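Local coordinates for aq_2013 protein (Aquifex aeolicus, PDB 2P6C) that is of unknown function, belongs to the uncharacterised YjbQ (UPF0047) family and assembles from three copies of the same chain, at residues Val25-Cys39 with Val101-Pro113. Sequence-based numbering, arbitrary orientation.
Sequences VKKAVEESEVKEGLC and VLPITNGKLDLGP
Two torsions set I104 beneath the helix: CG1 lies anti to its own carbonyl carbon (chi1 -72°) and the chain then runs on extended (chi2 169°), which carries CD1 in among V29, V34 and C39. There it meets V29 CG2, V34 CG1 and C39 CB, each at 4.0 Å; V34 stands roughly perpendicular to the I104 side chain, and V29 runs antiparallel beside it. I134 of strand 128-136 touches the same cluster. One turn earlier in the helix, L109 CD1 reaches V25 CG1 at 3.6 Å, and the aliphatic part of K26 flanks it.

A bend at chi2 (-66°) folds the E36 carboxylate back toward the turn, where OE2 accepts a hydrogen bond from the N106 backbone N, 2.9 Å away and above the carboxylate plane, while OE1 forms a salt bridge with K133 of the second subunit. With an alanine here, the N106 N-H would probably lose its carboxylate acceptor and that lysine its charged partner, keeping its bond to T105 OG1 and a weak one to I104 O. G107 N adds a nearly straight bond to K35 O, 3.0 Å long and lying on a lone pair.

Below the helix, G37 pairs with I104 and C39 with L102 through reciprocal backbone bonds. This illustrates a general design: a helix packed on one face of an antiparallel sheet, here over the pairing of strand 37-43 with strand 99-104, the outermost strand on that side within the chain.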
loop_
_atom_site.group_PDB
_atom_site.type_symbol
_atom_site.label_atom_id
_atom_site.label_comp_id
_atom_site.label_asym_id
_atom_site.label_seq_id
_atom_site.Cartn_x
_atom_site.Cartn_y
_atom_site.Cartn_z
ATOM N N VAL A 25 -18.413 3.897 1.971
ATOM C CA VAL A 25 -17.372 4.545 2.777
ATOM C C VAL A 25 -17.787 5.971 3.116
ATOM O O VAL A 25 -17.538 6.458 4.225
ATOM C CB VAL A 25 -16.010 4.594 2.028
ATOM C CG1 VAL A 25 -14.985 5.407 2.845
ATOM C CG2 VAL A 25 -15.489 3.179 1.796
ATOM N N LYS A 26 -18.400 6.642 2.147
ATOM C CA LYS A 26 -18.866 8.006 2.349
ATOM C C LYS A 26 -19.933 8.011 3.435
ATOM O O LYS A 26 -19.986 8.916 4.263
ATOM C CB LYS A 26 -19.450 8.573 1.057
ATOM C CG LYS A 26 -18.411 8.949 0.014
ATOM C CD LYS A 26 -19.025 9.831 -1.068
ATOM C CE LYS A 26 -17.960 10.356 -2.005
ATOM N NZ LYS A 26 -18.469 11.504 -2.801
ATOM N N LYS A 27 -20.781 6.991 3.435
ATOM C CA LYS A 27 -21.811 6.886 4.457
ATOM C C LYS A 27 -21.180 6.774 5.819
ATOM O O LYS A 27 -21.648 7.335 6.801
ATOM C CB LYS A 27 -22.636 5.629 4.222
ATOM C CG LYS A 27 -23.935 5.651 5.029
ATOM C CD LYS A 27 -24.714 4.342 4.912
ATOM C CE LYS A 27 -25.963 4.317 5.796
ATOM N NZ LYS A 27 -26.730 3.102 5.531
ATOM N N ALA A 28 -20.089 6.016 5.883
ATOM C CA ALA A 28 -19.391 5.815 7.143
ATOM C C ALA A 28 -18.735 7.114 7.598
ATOM O O ALA A 28 -18.753 7.440 8.789
ATOM C CB ALA A 28 -18.351 4.718 7.001
ATOM N N VAL A 29 -18.159 7.856 6.650
ATOM C CA VAL A 29 -17.511 9.122 6.993
ATOM C C VAL A 29 -18.523 10.095 7.573
ATOM O O VAL A 29 -18.251 10.826 8.516
ATOM C CB VAL A 29 -16.873 9.745 5.739
ATOM C CG1 VAL A 29 -16.687 11.248 5.941
ATOM C CG2 VAL A 29 -15.525 9.105 5.469
ATOM N N GLU A 30 -19.733 10.100 7.030
ATOM C CA GLU A 30 -20.775 10.974 7.554
ATOM C C GLU A 30 -21.190 10.610 8.992
ATOM O O GLU A 30 -21.271 11.454 9.847
ATOM C CB GLU A 30 -21.992 10.976 6.618
ATOM C CG GLU A 30 -23.129 11.857 7.158
ATOM C CD GLU A 30 -24.159 12.229 6.093
ATOM O OE1 GLU A 30 -24.097 11.697 4.972
ATOM O OE2 GLU A 30 -25.026 13.058 6.407
ATOM N N GLU A 31 -21.463 9.286 9.196
ATOM C CA GLU A 31 -21.840 8.698 10.494
ATOM C C GLU A 31 -20.786 8.988 11.613
ATOM O O GLU A 31 -21.065 8.915 12.803
ATOM C CB GLU A 31 -22.060 7.181 10.291
ATOM C CG GLU A 31 -23.275 6.846 9.386
ATOM C CD GLU A 31 -23.395 5.343 9.122
ATOM O OE1 GLU A 31 -22.452 4.613 9.422
ATOM O OE2 GLU A 31 -24.430 4.911 8.620
ATOM N N SER A 32 -19.540 9.170 11.184
ATOM C CA SER A 32 -18.425 9.285 12.128
ATOM C C SER A 32 -18.374 10.701 12.681
ATOM O O SER A 32 -17.772 10.952 13.724
ATOM C CB SER A 32 -17.090 8.991 11.440
ATOM O OG SER A 32 -16.599 10.149 10.788
ATOM N N GLU A 33 -19.007 11.620 11.957
ATOM C CA GLU A 33 -19.051 13.034 12.316
ATOM C C GLU A 33 -17.653 13.664 12.330
ATOM O O GLU A 33 -17.449 14.780 12.789
ATOM C CB GLU A 33 -19.702 13.154 13.695
ATOM C CG GLU A 33 -21.197 12.829 13.660
ATOM C CD GLU A 33 -21.830 13.214 14.976
ATOM O OE1 GLU A 33 -21.308 12.825 16.012
ATOM O OE2 GLU A 33 -22.859 13.885 14.956
ATOM N N VAL A 34 -16.656 12.949 11.817
ATOM C CA VAL A 34 -15.270 13.432 11.751
ATOM C C VAL A 34 -15.200 14.569 10.717
ATOM O O VAL A 34 -15.768 14.496 9.635
ATOM C CB VAL A 34 -14.232 12.259 11.480
ATOM C CG1 VAL A 34 -12.880 12.844 11.076
ATOM C CG2 VAL A 34 -14.058 11.422 12.734
ATOM N N LYS A 35 -14.603 15.637 11.114
ATOM C CA LYS A 35 -14.306 16.825 10.249
ATOM C C LYS A 35 -13.001 16.628 9.566
ATOM O O LYS A 35 -12.851 16.865 8.375
ATOM C CB LYS A 35 -14.163 18.182 10.993
ATOM C CG LYS A 35 -15.515 18.866 11.212
ATOM C CD LYS A 35 -15.939 18.852 12.682
ATOM C CE LYS A 35 -14.947 19.588 13.589
ATOM N NZ LYS A 35 -15.553 19.821 14.898
ATOM N N GLU A 36 -11.970 16.335 10.169
ATOM C CA GLU A 36 -10.616 16.207 9.655
ATOM C C GLU A 36 -10.047 14.893 10.187
ATOM O O GLU A 36 -10.076 14.649 11.391
ATOM C CB GLU A 36 -9.761 17.378 10.147
ATOM C CG GLU A 36 -10.295 18.764 9.790
ATOM C CD GLU A 36 -10.290 19.039 8.299
ATOM O OE1 GLU A 36 -9.370 18.556 7.602
ATOM O OE2 GLU A 36 -11.195 19.758 7.820
ATOM N N GLY A 37 -9.540 14.041 9.302
ATOM C CA GLY A 37 -8.983 12.786 9.779
ATOM C C GLY A 37 -8.502 11.826 8.711
ATOM O O GLY A 37 -8.256 12.207 7.564
ATOM N N LEU A 38 -8.341 10.571 9.105
ATOM C CA LEU A 38 -7.901 9.534 8.202
ATOM C C LEU A 38 -8.940 8.434 8.160
ATOM O O LEU A 38 -9.606 8.134 9.143
ATOM C CB LEU A 38 -6.575 8.975 8.721
ATOM C CG LEU A 38 -5.397 9.909 8.442
ATOM C CD1 LEU A 38 -4.063 9.329 8.918
ATOM C CD2 LEU A 38 -5.225 10.223 6.956
ATOM N N CYS A 39 -9.086 7.809 6.999
ATOM C CA CYS A 39 -10.067 6.753 6.807
ATOM C C CYS A 39 -9.444 5.534 6.132
ATOM O O CYS A 39 -9.161 5.560 4.934
ATOM C CB CYS A 39 -11.223 7.290 5.959
ATOM S SG CYS A 39 -12.487 6.061 5.516
ATOM N N VAL A 101 -5.782 4.168 2.351
ATOM C CA VAL A 101 -6.035 5.119 3.409
ATOM C C VAL A 101 -6.406 6.416 2.769
ATOM O O VAL A 101 -5.697 6.947 1.926
ATOM C CB VAL A 101 -4.765 5.340 4.234
ATOM C CG1 VAL A 101 -5.023 6.380 5.322
ATOM C CG2 VAL A 101 -4.332 4.037 4.880
ATOM N N LEU A 102 -7.558 6.963 3.135
ATOM C CA LEU A 102 -8.029 8.212 2.556
ATOM C C LEU A 102 -8.179 9.330 3.605
ATOM O O LEU A 102 -8.438 9.098 4.779
ATOM C CB LEU A 102 -9.370 7.924 1.873
ATOM C CG LEU A 102 -9.205 7.105 0.590
ATOM C CD1 LEU A 102 -10.526 6.515 0.086
ATOM C CD2 LEU A 102 -8.635 7.928 -0.563
ATOM N N PRO A 103 -7.948 10.573 3.133
ATOM C CA PRO A 103 -8.111 11.773 3.934
ATOM C C PRO A 103 -9.581 12.124 4.117
ATOM O O PRO A 103 -10.433 11.821 3.296
ATOM C CB PRO A 103 -7.453 12.934 3.197
ATOM C CG PRO A 103 -7.014 12.444 1.809
ATOM C CD PRO A 103 -7.517 10.920 1.797
ATOM N N ILE A 104 -9.872 12.742 5.267
ATOM C CA ILE A 104 -11.171 13.341 5.448
ATOM C C ILE A 104 -10.959 14.822 5.635
ATOM O O ILE A 104 -10.289 15.259 6.562
ATOM C CB ILE A 104 -11.806 12.753 6.712
ATOM C CG1 ILE A 104 -12.224 11.301 6.477
ATOM C CG2 ILE A 104 -13.074 13.550 7.094
ATOM C CD1 ILE A 104 -12.610 10.590 7.776
ATOM N N THR A 105 -11.504 15.632 4.738
ATOM C CA THR A 105 -11.280 17.061 4.746
ATOM C C THR A 105 -12.618 17.803 4.752
ATOM O O THR A 105 -13.445 17.653 3.863
ATOM C CB THR A 105 -10.453 17.415 3.502
ATOM O OG1 THR A 105 -9.290 16.584 3.466
ATOM C CG2 THR A 105 -10.012 18.881 3.569
ATOM N N ASN A 106 -12.855 18.645 5.750
ATOM C CA ASN A 106 -14.084 19.416 5.880
ATOM C C ASN A 106 -15.312 18.459 5.871
ATOM O O ASN A 106 -16.330 18.718 5.244
ATOM C CB ASN A 106 -14.143 20.464 4.725
ATOM C CG ASN A 106 -13.132 21.618 4.895
ATOM O OD1 ASN A 106 -12.756 21.995 6.000
ATOM N ND2 ASN A 106 -12.699 22.165 3.745
ATOM N N GLY A 107 -15.183 17.359 6.610
ATOM C CA GLY A 107 -16.274 16.398 6.752
ATOM C C GLY A 107 -16.569 15.604 5.464
ATOM O O GLY A 107 -17.662 15.112 5.244
ATOM N N LYS A 108 -15.520 15.513 4.622
ATOM C CA LYS A 108 -15.699 14.816 3.358
ATOM C C LYS A 108 -14.515 13.925 2.996
ATOM O O LYS A 108 -13.362 14.234 3.273
ATOM C CB LYS A 108 -15.848 15.872 2.282
ATOM C CG LYS A 108 -17.253 16.454 2.274
ATOM C CD LYS A 108 -17.331 17.739 1.459
ATOM C CE LYS A 108 -16.161 18.687 1.739
ATOM N NZ LYS A 108 -16.113 19.717 0.703
ATOM N N LEU A 109 -14.864 12.767 2.378
ATOM C CA LEU A 109 -13.863 11.895 1.778
ATOM C C LEU A 109 -13.106 12.691 0.725
ATOM O O LEU A 109 -13.676 13.158 -0.252
ATOM C CB LEU A 109 -14.569 10.730 1.085
ATOM C CG LEU A 109 -14.271 9.325 1.651
ATOM C CD1 LEU A 109 -14.522 8.226 0.613
ATOM C CD2 LEU A 109 -12.834 9.127 2.136
ATOM N N ASP A 110 -11.794 12.886 0.961
ATOM C CA ASP A 110 -10.936 13.704 0.081
ATOM C C ASP A 110 -10.465 12.919 -1.156
ATOM O O ASP A 110 -9.376 12.349 -1.168
ATOM C CB ASP A 110 -9.709 14.179 0.873
ATOM C CG ASP A 110 -9.228 15.531 0.342
ATOM O OD1 ASP A 110 -9.574 15.879 -0.792
ATOM O OD2 ASP A 110 -8.513 16.216 1.067
ATOM N N LEU A 111 -11.327 12.863 -2.203
ATOM C CA LEU A 111 -10.985 12.075 -3.384
ATOM C C LEU A 111 -10.656 12.907 -4.619
ATOM O O LEU A 111 -11.161 13.994 -4.853
ATOM C CB LEU A 111 -12.188 11.221 -3.761
ATOM C CG LEU A 111 -12.403 10.070 -2.793
ATOM C CD1 LEU A 111 -13.501 9.127 -3.278
ATOM C CD2 LEU A 111 -11.155 9.217 -2.582
ATOM N N GLY A 112 -9.792 12.316 -5.474
ATOM C CA GLY A 112 -9.412 12.939 -6.747
ATOM C C GLY A 112 -10.599 12.991 -7.740
ATOM O O GLY A 112 -11.657 12.427 -7.505
ATOM N N PRO A 113 -10.482 13.676 -8.892
ATOM C CA PRO A 113 -11.616 13.773 -9.820
ATOM C C PRO A 113 -12.147 12.466 -10.392
ATOM O O PRO A 113 -13.313 12.383 -10.771
ATOM C CB PRO A 113 -11.096 14.707 -10.912
ATOM C CG PRO A 113 -9.598 14.664 -10.901
ATOM C CD PRO A 113 -9.286 14.335 -9.451
#